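Local structure of trafficking protein particle complex subunit 3 (Naegleria fowleri, 6AQ3) at residues C[114-119]-C[180-185]. The protein carries a covalently bound palmitic acid and probably serves as a core subunit of the vesicle-tethering TRAPP complex. Sequence-based numbering, arbitrary orientation.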
loop_
_atom_site.group_PDB
_atom_site.type_symbol
_atom_site.label_atom_id
_atom_site.label_comp_id
_atom_site.label_asym_id
_atom_site.label_seq_id
_atom_site.Cartn_x
_atom_site.Cartn_y
_atom_site.Cartn_z
ATOM N N GLN C 114 2.917 -13.483 -31.740
ATOM C CA GLN C 114 3.135 -12.294 -30.915
ATOM C C GLN C 114 1.886 -11.876 -30.143
ATOM O O GLN C 114 1.749 -10.723 -29.737
ATOM C CB GLN C 114 3.631 -11.122 -31.770
ATOM C CG GLN C 114 4.878 -11.419 -32.566
ATOM C CD GLN C 114 5.159 -10.359 -33.617
ATOM O OE1 GLN C 114 4.330 -10.087 -34.497
ATOM N NE2 GLN C 114 6.335 -9.754 -33.532
ATOM N N THR C 115 0.993 -12.810 -29.859
ATOM C CA THR C 115 -0.142 -12.513 -28.997
ATOM C C THR C 115 0.107 -12.927 -27.553
ATOM O O THR C 115 -0.770 -12.735 -26.706
ATOM C CB THR C 115 -1.408 -13.189 -29.527
ATOM O OG1 THR C 115 -1.219 -14.609 -29.547
ATOM C CG2 THR C 115 -1.724 -12.688 -30.949
ATOM N N GLU C 116 1.275 -13.496 -27.254
ATOM C CA GLU C 116 1.625 -13.888 -25.895
ATOM C C GLU C 116 3.086 -13.580 -25.632
ATOM O O GLU C 116 3.943 -13.774 -26.500
ATOM C CB GLU C 116 1.430 -15.377 -25.622
ATOM C CG GLU C 116 0.119 -15.960 -26.027
ATOM C CD GLU C 116 0.027 -17.407 -25.619
ATOM O OE1 GLU C 116 -1.041 -18.024 -25.827
ATOM O OE2 GLU C 116 1.036 -17.921 -25.085
ATOM N N TYR C 117 3.359 -13.121 -24.422
ATOM C CA TYR C 117 4.718 -12.987 -23.940
ATOM C C TYR C 117 4.674 -13.162 -22.433
ATOM O O TYR C 117 3.610 -13.091 -21.814
ATOM C CB TYR C 117 5.331 -11.634 -24.344
ATOM C CG TYR C 117 4.604 -10.405 -23.814
ATOM C CD1 TYR C 117 4.836 -9.939 -22.520
ATOM C CD2 TYR C 117 3.680 -9.719 -24.599
ATOM C CE1 TYR C 117 4.174 -8.819 -22.020
ATOM C CE2 TYR C 117 3.020 -8.591 -24.108
ATOM C CZ TYR C 117 3.276 -8.151 -22.815
ATOM O OH TYR C 117 2.641 -7.041 -22.312
ATOM N N SER C 118 5.837 -13.396 -21.845
ATOM C CA SER C 118 5.968 -13.474 -20.401
ATOM C C SER C 118 6.850 -12.335 -19.928
ATOM O O SER C 118 7.749 -11.886 -20.650
ATOM C CB SER C 118 6.565 -14.804 -19.941
ATOM O OG SER C 118 5.687 -15.879 -20.216
ATOM N N ILE C 119 6.587 -11.879 -18.703
ATOM C CA ILE C 119 7.410 -10.883 -18.027
ATOM C C ILE C 119 8.102 -11.613 -16.882
ATOM O O ILE C 119 7.440 -12.095 -15.956
ATOM C CB ILE C 119 6.565 -9.700 -17.511
ATOM C CG1 ILE C 119 5.883 -8.951 -18.666
ATOM C CG2 ILE C 119 7.416 -8.725 -16.736
ATOM C CD1 ILE C 119 4.926 -7.837 -18.216
ATOM N N ARG C 180 2.464 -14.118 -17.333
ATOM C CA ARG C 180 2.068 -14.359 -18.710
ATOM C C ARG C 180 1.016 -13.337 -19.113
ATOM O O ARG C 180 0.071 -13.091 -18.359
ATOM C CB ARG C 180 1.487 -15.762 -18.873
ATOM C CG ARG C 180 1.303 -16.224 -20.323
ATOM C CD ARG C 180 2.665 -16.363 -20.961
ATOM N NE ARG C 180 2.627 -17.051 -22.240
ATOM C CZ ARG C 180 3.677 -17.182 -23.042
ATOM N NH1 ARG C 180 4.851 -16.678 -22.689
ATOM N NH2 ARG C 180 3.553 -17.824 -24.199
ATOM N N VAL C 181 1.174 -12.753 -20.299
ATOM C CA VAL C 181 0.227 -11.775 -20.829
ATOM C C VAL C 181 -0.213 -12.261 -22.201
ATOM O O VAL C 181 0.628 -12.414 -23.095
ATOM C CB VAL C 181 0.839 -10.365 -20.933
ATOM C CG1 VAL C 181 -0.222 -9.371 -21.331
ATOM C CG2 VAL C 181 1.507 -9.949 -19.594
ATOM N N ARG C 182 -1.524 -12.476 -22.377
ATOM C CA ARG C 182 -2.097 -13.001 -23.616
ATOM C C ARG C 182 -3.205 -12.089 -24.132
ATOM O O ARG C 182 -4.098 -11.696 -23.375
ATOM C CB ARG C 182 -2.625 -14.422 -23.401
ATOM C CG ARG C 182 -1.498 -15.373 -23.014
ATOM C CD ARG C 182 -1.917 -16.810 -22.773
ATOM N NE ARG C 182 -2.665 -16.952 -21.524
ATOM C CZ ARG C 182 -3.981 -17.125 -21.443
ATOM N NH1 ARG C 182 -4.721 -17.193 -22.554
ATOM N NH2 ARG C 182 -4.548 -17.246 -20.241
ATOM N N LEU C 183 -3.129 -11.740 -25.419
ATOM C CA LEU C 183 -4.150 -10.917 -26.059
ATOM C C LEU C 183 -5.367 -11.751 -26.467
ATOM O O LEU C 183 -5.238 -12.754 -27.176
ATOM C CB LEU C 183 -3.575 -10.225 -27.294
ATOM C CG LEU C 183 -4.627 -9.503 -28.135
ATOM C CD1 LEU C 183 -5.052 -8.247 -27.389
ATOM C CD2 LEU C 183 -4.110 -9.154 -29.528
ATOM N N LYS C 184 -6.549 -11.326 -26.024
ATOM C CA LYS C 184 -7.819 -11.958 -26.381
ATOM C C LYS C 184 -8.521 -11.252 -27.530
ATOM O O LYS C 184 -8.961 -11.902 -28.482
ATOM C CB LYS C 184 -8.734 -12.016 -25.150
ATOM C CG LYS C 184 -8.324 -13.089 -24.161
ATOM C CD LYS C 184 -8.364 -14.410 -24.932
ATOM C CE LYS C 184 -7.615 -15.546 -24.285
ATOM N NZ LYS C 184 -7.826 -16.755 -25.138
ATOM N N GLU C 185 -8.601 -9.928 -27.481
ATOM C CA GLU C 185 -9.152 -9.197 -28.606
ATOM C C GLU C 185 -8.810 -7.731 -28.450
ATOM O O GLU C 185 -8.699 -7.219 -27.330
ATOM C CB GLU C 185 -10.674 -9.369 -28.737
ATOM C CG GLU C 185 -11.501 -8.645 -27.696
ATOM C CD GLU C 185 -12.991 -8.886 -27.862
ATOM O OE1 GLU C 185 -13.410 -9.448 -28.902
ATOM O OE2 GLU C 185 -13.744 -8.536 -26.930
#
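Two bonds hold Ser118 OG: it accepts from Arg180 NH1 at 2.7 Å, near the guanidinium plane, and is also hydrogen-bonded to Glu178 OE2, while NH1 also hydrogen-bonds Asn109 O. A small hydroxyl suits this place, since it can accept from the cation while bonding the neighbouring carboxylate. Arginine is long enough to reach across the adjoining strand and offer several N-H groups at once; a bend at chi2 (66°) lays one guanidinium face over Tyr117 CA and Glu116 CB. There Arg180 NH2 meets the anti lone pair of Glu116 OE2 at 2.7 Å in a salt bridge, although the two planes stand 85° apart. The extended Glu116 chain lies alongside the methylenes of Arg182, Glu116 CG 3.5 Å from Arg182 CG, and the guanidinium of Arg182 is bridged to Glu165 and Glu163. Between the strands, Tyr117 and Val181 exchange two backbone hydrogen bonds. On the opposite face, compact, branched Val181 sets CB over the flat Tyr117 ring in a CH-pi contact, 4.0 Å from its centroid, toward helix 85-101, where Thr88 binds the tyrosine hydroxyl. Such a central antiparallel pair, charged on one face and largely apolar on the helix-packed other, fits the alpha/beta fold of TRAPP subunits.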